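Local coordinates for ferric vibriobactin ABC transporter, periplasmic ferric vibriobactin-binding protein (Vibrio cholerae, PDB 3R5T) that binds the iron-loaded siderophore vibriobactin in the periplasm, probably handing it to an ABC transporter for uptake into the cell, at residues A[163-177]-A[219-233]. Sequence-based numbering, arbitrary orientation. Where two conformers were deposited one is given.
With VBN ((4S,5R)-N-{3-[(2,3-dihydroxybenzoyl)amino]propyl}-2-(2,3-dihydroxyphenyl)-N-[3-({[(4S,5R)-2-(2,3-dihydroxyphenyl)-5-met hyl-4,5-dihydro-1,3-oxazol-4-yl]carbonyl}amino)propyl]-5-methyl-4,5-dihydro-1,3-oxazole-4-carboxamide), chain B.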
ATOM      1  N   GLY A 163      18.503  -6.558 -15.915  1.00 26.82           N
ATOM      2  CA  GLY A 163      17.271  -7.254 -16.243  1.00 24.88           C
ATOM      3  C   GLY A 163      16.063  -6.724 -15.497  1.00 25.85           C
ATOM      4  O   GLY A 163      15.910  -5.518 -15.334  1.00 28.08           O
ATOM      5  N   ARG A 164      15.208  -7.637 -15.040  1.00 20.62           N
ATOM      6  CA  ARG A 164      13.934  -7.266 -14.447  1.00 21.03           C
ATOM      7  C   ARG A 164      13.773  -7.869 -13.062  1.00 18.43           C
ATOM      8  O   ARG A 164      14.571  -8.708 -12.646  1.00 20.04           O
ATOM      9  CB  ARG A 164      12.782  -7.754 -15.323  1.00 23.97           C
ATOM     10  CG  ARG A 164      12.925  -7.345 -16.789  1.00 23.38           C
ATOM     11  CD  ARG A 164      11.682  -7.736 -17.571  1.00 26.01           C
ATOM     12  NE  ARG A 164      11.545  -9.182 -17.702  1.00 27.23           N
ATOM     13  CZ  ARG A 164      10.389  -9.789 -17.950  1.00 29.28           C
ATOM     14  NH1 ARG A 164      10.336 -11.108 -18.051  1.00 29.57           N
ATOM     15  NH2 ARG A 164       9.284  -9.069 -18.094  1.00 29.39           N
ATOM     16  N   ALA A 165      12.741  -7.414 -12.366  1.00 16.92           N
ATOM     17  CA  ALA A 165      12.418  -7.946 -11.045  1.00 18.16           C
ATOM     18  C   ALA A 165      10.945  -8.272 -10.944  1.00 19.09           C
ATOM     19  O   ALA A 165      10.111  -7.610 -11.553  1.00 18.85           O
ATOM     20  CB  ALA A 165      12.798  -6.945  -9.959  1.00 22.39           C
ATOM     21  N   ASN A 166      10.619  -9.286 -10.142  1.00 17.08           N
ATOM     22  CA  ASN A 166       9.231  -9.498  -9.743  1.00 17.55           C
ATOM     23  C   ASN A 166       9.054  -9.200  -8.255  1.00 17.38           C
ATOM     24  O   ASN A 166      10.029  -9.079  -7.522  1.00 19.06           O
ATOM     25  CB  ASN A 166       8.732 -10.918 -10.079  1.00 16.67           C
ATOM     26  CG  ASN A 166       9.696 -11.988  -9.668  1.00 16.40           C
ATOM     27  OD1 ASN A 166      10.162 -12.023  -8.526  1.00 20.91           O
ATOM     28  ND2 ASN A 166      10.012 -12.891 -10.606  1.00 18.10           N
ATOM     29  N   ILE A 167       7.808  -9.041  -7.839  1.00 15.71           N
ATOM     30  CA  ILE A 167       7.476  -8.782  -6.449  1.00 15.88           C
ATOM     31  C   ILE A 167       6.486  -9.837  -6.017  1.00 15.83           C
ATOM     32  O   ILE A 167       5.414  -9.984  -6.612  1.00 16.25           O
ATOM     33  CB  ILE A 167       6.847  -7.384  -6.262  1.00 15.16           C
ATOM     34  CG1 ILE A 167       7.801  -6.308  -6.789  1.00 16.25           C
ATOM     35  CG2 ILE A 167       6.517  -7.149  -4.788  1.00 18.00           C
ATOM     36  CD1 ILE A 167       7.151  -4.920  -6.884  1.00 16.73           C
ATOM     37  N   VAL A 168       6.832 -10.582  -4.974  1.00 15.92           N
ATOM     38  CA  VAL A 168       6.073 -11.763  -4.611  1.00 14.07           C
ATOM     39  C   VAL A 168       5.597 -11.699  -3.165  1.00 14.98           C
ATOM     40  O   VAL A 168       6.331 -11.269  -2.278  1.00 15.36           O
ATOM     41  CB  VAL A 168       6.958 -13.027  -4.767  1.00 12.71           C
ATOM     42  CG1 VAL A 168       6.243 -14.282  -4.260  1.00 16.91           C
ATOM     43  CG2 VAL A 168       7.414 -13.203  -6.216  1.00 15.84           C
ATOM     44  N   SER A 169       4.364 -12.145  -2.941  1.00 15.89           N
ATOM     45  CA  SER A 169       3.859 -12.461  -1.604  1.00 14.60           C
ATOM     46  C   SER A 169       3.902 -13.976  -1.452  1.00 15.97           C
ATOM     47  O   SER A 169       3.132 -14.698  -2.074  1.00 15.77           O
ATOM     48  CB  SER A 169       2.438 -11.936  -1.434  1.00 13.62           C
ATOM     49  OG  SER A 169       1.963 -12.205  -0.119  1.00 15.63           O
ATOM     50  N   TYR A 170       4.829 -14.448  -0.630  1.00 16.53           N
ATOM     51  CA  TYR A 170       5.137 -15.878  -0.541  1.00 14.88           C
ATOM     52  C   TYR A 170       4.568 -16.540   0.692  1.00 16.60           C
ATOM     53  O   TYR A 170       4.727 -16.036   1.806  1.00 17.38           O
ATOM     54  CB  TYR A 170       6.653 -16.059  -0.560  1.00 16.02           C
ATOM     55  CG  TYR A 170       7.145 -17.483  -0.451  1.00 15.19           C
ATOM     56  CD1 TYR A 170       7.019 -18.374  -1.517  1.00 16.75           C
ATOM     57  CD2 TYR A 170       7.801 -17.929   0.696  1.00 18.79           C
ATOM     58  CE1 TYR A 170       7.512 -19.673  -1.434  1.00 20.22           C
ATOM     59  CE2 TYR A 170       8.295 -19.237   0.788  1.00 18.04           C
ATOM     60  CZ  TYR A 170       8.134 -20.104  -0.267  1.00 19.39           C
ATOM     61  OH  TYR A 170       8.631 -21.395  -0.172  1.00 20.56           O
ATOM     62  N   HIS A 171       3.913 -17.673   0.477  1.00 15.81           N
ATOM     63  CA  HIS A 171       3.363 -18.468   1.574  1.00 16.92           C
ATOM     64  C   HIS A 171       3.719 -19.940   1.491  1.00 20.41           C
ATOM     65  O   HIS A 171       3.210 -20.725   2.272  1.00 19.70           O
ATOM     66  CB  HIS A 171       1.851 -18.308   1.662  1.00 21.21           C
ATOM     67  CG  HIS A 171       1.427 -16.905   1.935  1.00 25.98           C
ATOM     68  ND1 HIS A 171       1.576 -16.311   3.168  1.00 30.51           N
ATOM     69  CD2 HIS A 171       0.899 -15.962   1.122  1.00 28.57           C
ATOM     70  CE1 HIS A 171       1.148 -15.062   3.106  1.00 29.20           C
ATOM     71  NE2 HIS A 171       0.732 -14.826   1.876  1.00 28.87           N
ATOM     72  N   GLY A 172       4.568 -20.312   0.542  1.00 18.67           N
ATOM     73  CA  GLY A 172       5.077 -21.670   0.455  1.00 17.37           C
ATOM     74  C   GLY A 172       4.227 -22.636  -0.343  1.00 19.98           C
ATOM     75  O   GLY A 172       3.209 -22.257  -0.913  1.00 18.33           O
ATOM     76  N   PRO A 173       4.640 -23.911  -0.368  1.00 20.09           N
ATOM     77  CA  PRO A 173       3.956 -24.950  -1.147  1.00 21.76           C
ATOM     78  C   PRO A 173       2.516 -25.191  -0.698  1.00 21.90           C
ATOM     79  O   PRO A 173       2.183 -24.983   0.470  1.00 20.79           O
ATOM     80  CB  PRO A 173       4.762 -26.228  -0.855  1.00 25.54           C
ATOM     81  CG  PRO A 173       5.907 -25.846  -0.002  1.00 24.82           C
ATOM     82  CD  PRO A 173       5.807 -24.413   0.385  1.00 20.45           C
ATOM     83  N   GLY A 174       1.682 -25.640  -1.629  1.00 21.41           N
ATOM     84  CA  GLY A 174       0.347 -26.116  -1.301  1.00 20.16           C
ATOM     85  C   GLY A 174      -0.616 -25.019  -0.895  1.00 19.35           C
ATOM     86  O   GLY A 174      -1.698 -25.296  -0.370  1.00 21.94           O
ATOM     87  N   VAL A 175      -0.224 -23.775  -1.140  1.00 18.15           N
ATOM     88  CA  VAL A 175      -1.013 -22.598  -0.777  0.67 18.47           C
ATOM     89  C   VAL A 175      -1.027 -21.646  -1.964  1.00 16.57           C
ATOM     90  O   VAL A 175      -0.067 -21.608  -2.736  1.00 17.08           O
ATOM     91  CB  VAL A 175      -0.387 -21.863   0.435  0.67 20.04           C
ATOM     92  CG1 VAL A 175      -1.089 -20.530   0.710  0.67 22.23           C
ATOM     93  CG2 VAL A 175      -0.434 -22.755   1.666  0.67 20.45           C
ATOM     94  N   VAL A 176      -2.097 -20.871  -2.090  1.00 14.06           N
ATOM     95  CA  VAL A 176      -2.140 -19.846  -3.115  1.00 17.74           C
ATOM     96  C   VAL A 176      -1.145 -18.754  -2.734  1.00 14.09           C
ATOM     97  O   VAL A 176      -1.168 -18.242  -1.616  1.00 16.43           O
ATOM     98  CB  VAL A 176      -3.569 -19.266  -3.270  1.00 17.29           C
ATOM     99  CG1 VAL A 176      -3.538 -17.935  -4.037  1.00 16.33           C
ATOM    100  CG2 VAL A 176      -4.474 -20.291  -3.951  1.00 16.94           C
ATOM    101  N   ASN A 177      -0.256 -18.403  -3.663  1.00 16.10           N
ATOM    102  CA  ASN A 177       0.713 -17.331  -3.460  1.00 14.89           C
ATOM    103  C   ASN A 177       0.302 -16.143  -4.327  1.00 15.52           C
ATOM    104  O   ASN A 177      -0.717 -16.196  -5.023  1.00 15.25           O
ATOM    105  CB  ASN A 177       2.118 -17.805  -3.857  1.00 16.13           C
ATOM    106  CG  ASN A 177       2.746 -18.759  -2.822  1.00 17.29           C
ATOM    107  OD1 ASN A 177       3.766 -18.423  -2.212  1.00 16.28           O
ATOM    108  ND2 ASN A 177       2.137 -19.942  -2.613  1.00 17.44           N
ATOM    109  N   TYR A 219       0.582 -22.209  -6.323  1.00 21.10           N
ATOM    110  CA  TYR A 219       1.990 -22.234  -5.961  1.00 22.03           C
ATOM    111  C   TYR A 219       2.907 -22.589  -7.127  1.00 21.88           C
ATOM    112  O   TYR A 219       3.944 -21.952  -7.313  1.00 21.14           O
ATOM    113  CB  TYR A 219       2.187 -23.252  -4.844  1.00 21.24           C
ATOM    114  CG  TYR A 219       3.625 -23.575  -4.511  1.00 19.42           C
ATOM    115  CD1 TYR A 219       4.161 -24.817  -4.825  1.00 19.26           C
ATOM    116  CD2 TYR A 219       4.444 -22.647  -3.884  1.00 17.98           C
ATOM    117  CE1 TYR A 219       5.461 -25.140  -4.508  1.00 21.94           C
ATOM    118  CE2 TYR A 219       5.762 -22.955  -3.571  1.00 19.95           C
ATOM    119  CZ  TYR A 219       6.262 -24.199  -3.899  1.00 20.87           C
ATOM    120  OH  TYR A 219       7.550 -24.539  -3.581  1.00 22.88           O
ATOM    121  N   GLU A 220       2.524 -23.605  -7.892  1.00 19.46           N
ATOM    122  CA  GLU A 220       3.360 -24.102  -8.992  1.00 21.75           C
ATOM    123  C   GLU A 220       3.763 -23.014  -9.986  1.00 21.30           C
ATOM    124  O   GLU A 220       4.825 -23.094 -10.608  1.00 22.55           O
ATOM    125  CB  GLU A 220       2.672 -25.244  -9.760  1.00 26.44           C
ATOM    126  CG  GLU A 220       2.613 -26.555  -9.011  1.00 31.80           C
ATOM    127  CD  GLU A 220       1.751 -26.461  -7.778  1.00 39.34           C
ATOM    128  OE1 GLU A 220       0.710 -25.767  -7.845  1.00 36.35           O
ATOM    129  OE2 GLU A 220       2.119 -27.077  -6.750  1.00 41.36           O
ATOM    130  N   HIS A 221       2.912 -22.010 -10.171  1.00 17.78           N
ATOM    131  CA  HIS A 221       3.235 -20.948 -11.127  1.00 19.25           C
ATOM    132  C   HIS A 221       4.472 -20.136 -10.739  1.00 18.73           C
ATOM    133  O   HIS A 221       5.078 -19.489 -11.604  1.00 20.46           O
ATOM    134  CB  HIS A 221       2.045 -20.011 -11.358  1.00 22.58           C
ATOM    135  CG  HIS A 221       0.912 -20.636 -12.115  1.00 24.21           C
ATOM    136  ND1 HIS A 221       1.037 -21.093 -13.409  1.00 25.19           N
ATOM    137  CD2 HIS A 221      -0.377 -20.857 -11.762  1.00 24.82           C
ATOM    138  CE1 HIS A 221      -0.123 -21.580 -13.817  1.00 25.58           C
ATOM    139  NE2 HIS A 221      -0.998 -21.449 -12.835  1.00 25.22           N
ATOM    140  N   LEU A 222       4.820 -20.125  -9.453  1.00 20.97           N
ATOM    141  CA  LEU A 222       6.041 -19.445  -9.021  1.00 19.84           C
ATOM    142  C   LEU A 222       7.266 -19.948  -9.768  1.00 21.57           C
ATOM    143  O   LEU A 222       8.200 -19.180 -10.029  1.00 21.09           O
ATOM    144  CB  LEU A 222       6.269 -19.605  -7.511  1.00 18.90           C
ATOM    145  CG  LEU A 222       5.348 -18.845  -6.547  1.00 17.61           C
ATOM    146  CD1 LEU A 222       5.726 -19.211  -5.124  1.00 20.00           C
ATOM    147  CD2 LEU A 222       5.429 -17.326  -6.763  1.00 17.31           C
ATOM    148  N   THR A 223       7.264 -21.227 -10.134  1.00 19.72           N
ATOM    149  CA  THR A 223       8.404 -21.788 -10.860  1.00 21.42           C
ATOM    150  C   THR A 223       8.568 -21.190 -12.251  1.00 22.58           C
ATOM    151  O   THR A 223       9.615 -21.348 -12.858  1.00 23.89           O
ATOM    152  CB  THR A 223       8.311 -23.315 -11.032  1.00 22.58           C
ATOM    153  OG1 THR A 223       7.210 -23.638 -11.892  1.00 21.32           O
ATOM    154  CG2 THR A 223       8.155 -24.016  -9.684  1.00 21.33           C
ATOM    155  N   GLN A 224       7.532 -20.507 -12.742  1.00 22.85           N
ATOM    156  CA  GLN A 224       7.538 -19.972 -14.104  1.00 23.65           C
ATOM    157  C   GLN A 224       7.996 -18.522 -14.181  1.00 22.50           C
ATOM    158  O   GLN A 224       8.114 -17.970 -15.280  1.00 22.45           O
ATOM    159  CB  GLN A 224       6.153 -20.133 -14.734  1.00 25.67           C
ATOM    160  CG  GLN A 224       5.720 -21.598 -14.822  1.00 28.18           C
ATOM    161  CD  GLN A 224       4.294 -21.772 -15.330  1.00 31.10           C
ATOM    162  OE1 GLN A 224       3.339 -21.375 -14.677  1.00 30.69           O
ATOM    163  NE2 GLN A 224       4.153 -22.393 -16.499  1.00 34.30           N
ATOM    164  N   LEU A 225       8.276 -17.913 -13.031  1.00 20.11           N
ATOM    165  CA  LEU A 225       8.742 -16.523 -13.020  1.00 21.51           C
ATOM    166  C   LEU A 225      10.118 -16.401 -13.682  1.00 24.86           C
ATOM    167  O   LEU A 225      11.004 -17.228 -13.463  1.00 25.66           O
ATOM    168  CB  LEU A 225       8.753 -15.973 -11.588  1.00 20.82           C
ATOM    169  CG  LEU A 225       7.370 -15.839 -10.957  1.00 24.57           C
ATOM    170  CD1 LEU A 225       7.476 -15.572  -9.455  1.00 25.25           C
ATOM    171  CD2 LEU A 225       6.592 -14.734 -11.641  1.00 24.04           C
ATOM    172  N   GLN A 226      10.303 -15.375 -14.506  1.00 25.07           N
ATOM    173  CA  GLN A 226      11.535 -15.294 -15.285  1.00 28.49           C
ATOM    174  C   GLN A 226      12.524 -14.223 -14.829  1.00 26.72           C
ATOM    175  O   GLN A 226      13.688 -14.234 -15.249  1.00 26.98           O
ATOM    176  CB  GLN A 226      11.224 -15.112 -16.775  1.00 30.73           C
ATOM    177  CG  GLN A 226      10.398 -16.234 -17.400  1.00 36.86           C
ATOM    178  CD  GLN A 226      11.209 -17.493 -17.700  1.00 42.57           C
ATOM    179  OE1 GLN A 226      10.834 -18.293 -18.563  1.00 46.55           O
ATOM    180  NE2 GLN A 226      12.318 -17.673 -16.993  1.00 41.04           N
ATOM    181  N   ALA A 227      12.078 -13.306 -13.979  1.00 21.92           N
ATOM    182  CA  ALA A 227      12.940 -12.190 -13.603  1.00 25.77           C
ATOM    183  C   ALA A 227      14.194 -12.637 -12.854  1.00 25.48           C
ATOM    184  O   ALA A 227      14.197 -13.618 -12.094  1.00 23.36           O
ATOM    185  CB  ALA A 227      12.172 -11.134 -12.806  1.00 21.92           C
ATOM    186  N   GLU A 228      15.257 -11.877 -13.077  1.00 24.50           N
ATOM    187  CA  GLU A 228      16.560 -12.137 -12.501  1.00 26.58           C
ATOM    188  C   GLU A 228      16.640 -11.726 -11.038  1.00 24.81           C
ATOM    189  O   GLU A 228      17.584 -12.091 -10.338  1.00 24.85           O
ATOM    190  CB  GLU A 228      17.629 -11.386 -13.295  1.00 28.19           C
ATOM    191  CG  GLU A 228      17.743 -11.824 -14.749  1.00 30.21           C
ATOM    192  CD  GLU A 228      16.984 -10.943 -15.746  1.00 29.70           C
ATOM    193  OE1 GLU A 228      15.922 -10.356 -15.416  1.00 27.23           O
ATOM    194  OE2 GLU A 228      17.465 -10.848 -16.898  1.00 32.69           O
ATOM    195  N   THR A 229      15.649 -10.961 -10.588  1.00 21.59           N
ATOM    196  CA  THR A 229      15.607 -10.461  -9.221  1.00 22.45           C
ATOM    197  C   THR A 229      14.199 -10.643  -8.669  1.00 19.31           C
ATOM    198  O   THR A 229      13.220 -10.464  -9.388  1.00 17.92           O
ATOM    199  CB  THR A 229      16.021  -8.977  -9.156  1.00 24.32           C
ATOM    200  OG1 THR A 229      17.393  -8.857  -9.562  1.00 24.36           O
ATOM    201  CG2 THR A 229      15.861  -8.418  -7.744  1.00 23.82           C
ATOM    202  N   THR A 230      14.102 -11.034  -7.401  1.00 18.88           N
ATOM    203  CA  THR A 230      12.815 -11.165  -6.732  1.00 20.86           C
ATOM    204  C   THR A 230      12.813 -10.373  -5.435  1.00 19.01           C
ATOM    205  O   THR A 230      13.741 -10.481  -4.637  1.00 20.72           O
ATOM    206  CB  THR A 230      12.496 -12.643  -6.383  1.00 19.00           C
ATOM    207  OG1 THR A 230      12.261 -13.384  -7.585  1.00 21.34           O
ATOM    208  CG2 THR A 230      11.247 -12.735  -5.464  1.00 15.03           C
ATOM    209  N   PHE A 231      11.769  -9.568  -5.238  1.00 16.23           N
ATOM    210  CA  PHE A 231      11.567  -8.872  -3.985  1.00 17.44           C
ATOM    211  C   PHE A 231      10.370  -9.495  -3.276  1.00 17.26           C
ATOM    212  O   PHE A 231       9.309  -9.690  -3.890  1.00 17.55           O
ATOM    213  CB  PHE A 231      11.305  -7.386  -4.240  1.00 18.53           C
ATOM    214  CG  PHE A 231      12.499  -6.636  -4.770  1.00 20.39           C
ATOM    215  CD1 PHE A 231      13.491  -6.219  -3.903  1.00 21.93           C
ATOM    216  CD2 PHE A 231      12.627  -6.348  -6.129  1.00 17.08           C
ATOM    217  CE1 PHE A 231      14.602  -5.538  -4.374  1.00 21.65           C
ATOM    218  CE2 PHE A 231      13.726  -5.654  -6.606  1.00 20.65           C
ATOM    219  CZ  PHE A 231      14.717  -5.251  -5.730  1.00 22.63           C
ATOM    220  N   LEU A 232      10.518  -9.776  -1.984  1.00 20.01           N
ATOM    221  CA  LEU A 232       9.442 -10.391  -1.205  1.00 17.69           C
ATOM    222  C   LEU A 232       8.770  -9.387  -0.269  1.00 16.98           C
ATOM    223  O   LEU A 232       9.420  -8.774   0.585  1.00 17.49           O
ATOM    224  CB  LEU A 232      10.009 -11.574  -0.407  1.00 18.62           C
ATOM    225  CG  LEU A 232      10.425 -12.723  -1.343  1.00 19.42           C
ATOM    226  CD1 LEU A 232      11.497 -13.581  -0.718  1.00 23.35           C
ATOM    227  CD2 LEU A 232       9.219 -13.577  -1.735  1.00 21.09           C
ATOM    228  N   ILE A 233       7.461  -9.238  -0.394  1.00 15.09           N
ATOM    229  CA  ILE A 233       6.787  -8.321   0.517  1.00 17.58           C
ATOM    230  C   ILE A 233       6.714  -8.882   1.928  1.00 17.90           C
ATOM    231  O   ILE A 233       6.724 -10.100   2.109  1.00 18.79           O
ATOM    232  CB  ILE A 233       5.389  -7.881   0.013  1.00 14.35           C
ATOM    233  CG1 ILE A 233       4.374  -9.027   0.022  1.00 13.82           C
ATOM    234  CG2 ILE A 233       5.522  -7.212  -1.352  1.00 13.00           C
ATOM    235  CD1 ILE A 233       2.940  -8.517  -0.158  1.00 13.76           C
TER
HETATM  236  C   VBN B   1      -5.139 -12.826   3.223  1.00 20.18           C
HETATM  237  N   VBN B   1      -6.428 -10.671   2.888  1.00 17.13           N
HETATM  238  O   VBN B   1      -5.384 -13.218   2.131  1.00 19.18           O
HETATM  239  CA  VBN B   1      -5.870 -11.632   3.822  1.00 19.99           C
HETATM  240  CB  VBN B   1      -7.144 -12.017   4.664  1.00 21.71           C
HETATM  241  CAB VBN B   1      -0.557  -7.503   8.209  1.00 20.62           C
HETATM  242  OAC VBN B   1      -0.574 -12.993   0.111  1.00 20.17           O
HETATM  243  OAD VBN B   1      -3.796 -10.719   7.825  1.00 19.30           O
HETATM  244  OAF VBN B   1      -4.060  -8.103   0.521  1.00 15.06           O
HETATM  245  OAG VBN B   1      -8.283  -8.475  -1.490  1.00 16.45           O
HETATM  246  OAH VBN B   1      -6.342  -7.393   2.401  1.00 14.35           O
HETATM  247  OAI VBN B   1      -3.734 -10.572   1.457  1.00 16.62           O
HETATM  248  OAJ VBN B   1      -6.741  -9.474   0.516  1.00 13.91           O
HETATM  249  OAK VBN B   1      -4.465  -8.703   3.862  1.00 14.83           O
HETATM  250  CAL VBN B   1      -1.099  -9.164  -1.503  1.00 16.82           C
HETATM  251  CAM VBN B   1     -10.797 -10.177   0.669  1.00 20.99           C
HETATM  252  CAN VBN B   1      -5.815  -5.023   5.216  1.00 14.64           C
HETATM  253  CAO VBN B   1      -2.163  -8.341  -1.003  1.00 15.82           C
HETATM  254  CAP VBN B   1     -10.241  -9.421  -0.402  1.00 18.90           C
HETATM  255  CAQ VBN B   1      -6.319  -5.550   3.981  1.00 13.51           C
HETATM  256  CAR VBN B   1      -0.915 -10.507  -1.006  1.00 18.33           C
HETATM  257  CAS VBN B   1      -9.975 -10.704   1.676  1.00 19.79           C
HETATM  258  CAT VBN B   1      -4.886  -5.763   5.992  1.00 15.99           C
HETATM  259  CAU VBN B   1      -2.476 -14.914   2.869  1.00 20.51           C
HETATM  260  CAV VBN B   1      -2.834 -13.859   6.179  1.00 19.77           C
HETATM  261  CAW VBN B   1      -2.565 -14.518   1.385  1.00 18.84           C
HETATM  262  CAX VBN B   1      -2.391 -13.212   7.512  1.00 20.46           C
HETATM  263  CAY VBN B   1      -3.800 -14.904   3.635  1.00 18.93           C
HETATM  264  CAZ VBN B   1      -4.008 -13.155   5.478  1.00 18.41           C
HETATM  265  NBB VBN B   1      -2.652 -13.090   1.091  1.00 15.34           N
HETATM  266  NBC VBN B   1      -1.831 -11.881   7.284  1.00 20.29           N
HETATM  267  NBD VBN B   1      -2.696  -8.809   5.786  1.00 18.28           N
HETATM  268  OBF VBN B   1      -2.966  -7.237   7.504  1.00 16.84           O
HETATM  269  CBG VBN B   1      -1.567 -12.426   0.406  1.00 19.44           C
HETATM  270  CBH VBN B   1      -2.660 -10.683   7.451  1.00 19.50           C
HETATM  271  CBJ VBN B   1      -7.739 -11.180   2.581  1.00 18.37           C
HETATM  272  CBK VBN B   1      -3.038  -8.863  -0.006  1.00 15.62           C
HETATM  273  CBL VBN B   1      -8.852  -9.202  -0.462  1.00 16.86           C
HETATM  274  CBM VBN B   1      -5.873  -6.801   3.562  1.00 13.84           C
HETATM  275  CBN VBN B   1      -2.873 -10.133   0.463  1.00 16.50           C
HETATM  276  CBO VBN B   1      -8.082  -9.710   0.502  1.00 15.74           C
HETATM  277  CBP VBN B   1      -4.977  -7.510   4.316  1.00 14.65           C
HETATM  278  CBQ VBN B   1      -1.761 -10.987  -0.060  1.00 18.60           C
HETATM  279  CBR VBN B   1      -8.660 -10.467   1.623  1.00 17.09           C
HETATM  280  CBS VBN B   1      -4.446  -6.960   5.567  1.00 15.58           C
HETATM  281  CBU VBN B   1      -1.907  -8.165   7.999  1.00 18.19           C
HETATM  282  CBW VBN B   1      -3.555  -7.843   6.395  1.00 17.56           C
HETATM  283  CBX VBN B   1      -2.026  -9.388   6.959  1.00 18.78           C
HETATM  284  NBY VBN B   1      -4.266 -13.595   4.103  1.00 20.43           N
HETATM  285  OG1 VBN B   1      -8.268 -11.876   3.690  1.00 21.39           O
HETATM  286  CG2 VBN B   1      -7.308 -11.407   6.047  1.00 23.10           C
HETATM  287  O   HOH W   1      17.053  -7.919 -12.173  1.00 25.99           O
HETATM  288  O   HOH W   2      13.347 -11.213 -17.279  1.00 34.50           O
HETATM  289  O   HOH W   3      12.244 -15.036 -10.795  1.00 25.49           O
HETATM  290  O   HOH W   4       6.190 -12.658   1.135  1.00 18.32           O
HETATM  291  O   HOH W   5       1.835 -27.216  -4.007  1.00 35.23           O
HETATM  292  O   HOH W   6      -1.371 -23.970  -4.886  1.00 29.38           O
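Asn166 and Thr230 show how a polar pair can be satisfied on one face of a sheet. Thr230 OG1 donates to Asn166 OD1 over 2.7 Å, in the carbonyl plane and on a lone pair; the amide gets there with CG wedged between backbone N and carbonyl carbon (chi1 47°). Its ND2, lying against Leu225 CB and Ala227 CB, is bonded to Glu198 and to a water held by Ala227 O. Glu228 OE1 accepts the N-H of Arg164 (N to OE1 2.8 Å), which comes from above the carboxylate plane. Backbone bonds run Asn166 N to Thr229 O, Phe231 N to Asn166 O, Val168 N to Phe231 O (2.8 Å) and Ile233 N to Val168 O. They pair two parallel strands, 165-169 and 229-233, in the mixed sheet of one lobe of this periplasmic binding protein; at the C-terminal end of 165-169, Ser169 OG (2.7 Å) and, two residues on, His171 NE2 donate to VBN OAC. Apolar packing occupies both sheet faces: Ile167 CG2 meets Ile233 CG2 at 3.6 Å, while Val168 lies alongside Leu232 and reaches Leu222 and Leu225. Past the strands, Pro173 CA sits over the Tyr219 ring, 3.4 Å from its centroid, a CH-pi contact. The hydroxyls of Tyr219 and Tyr170 converge on Asp246.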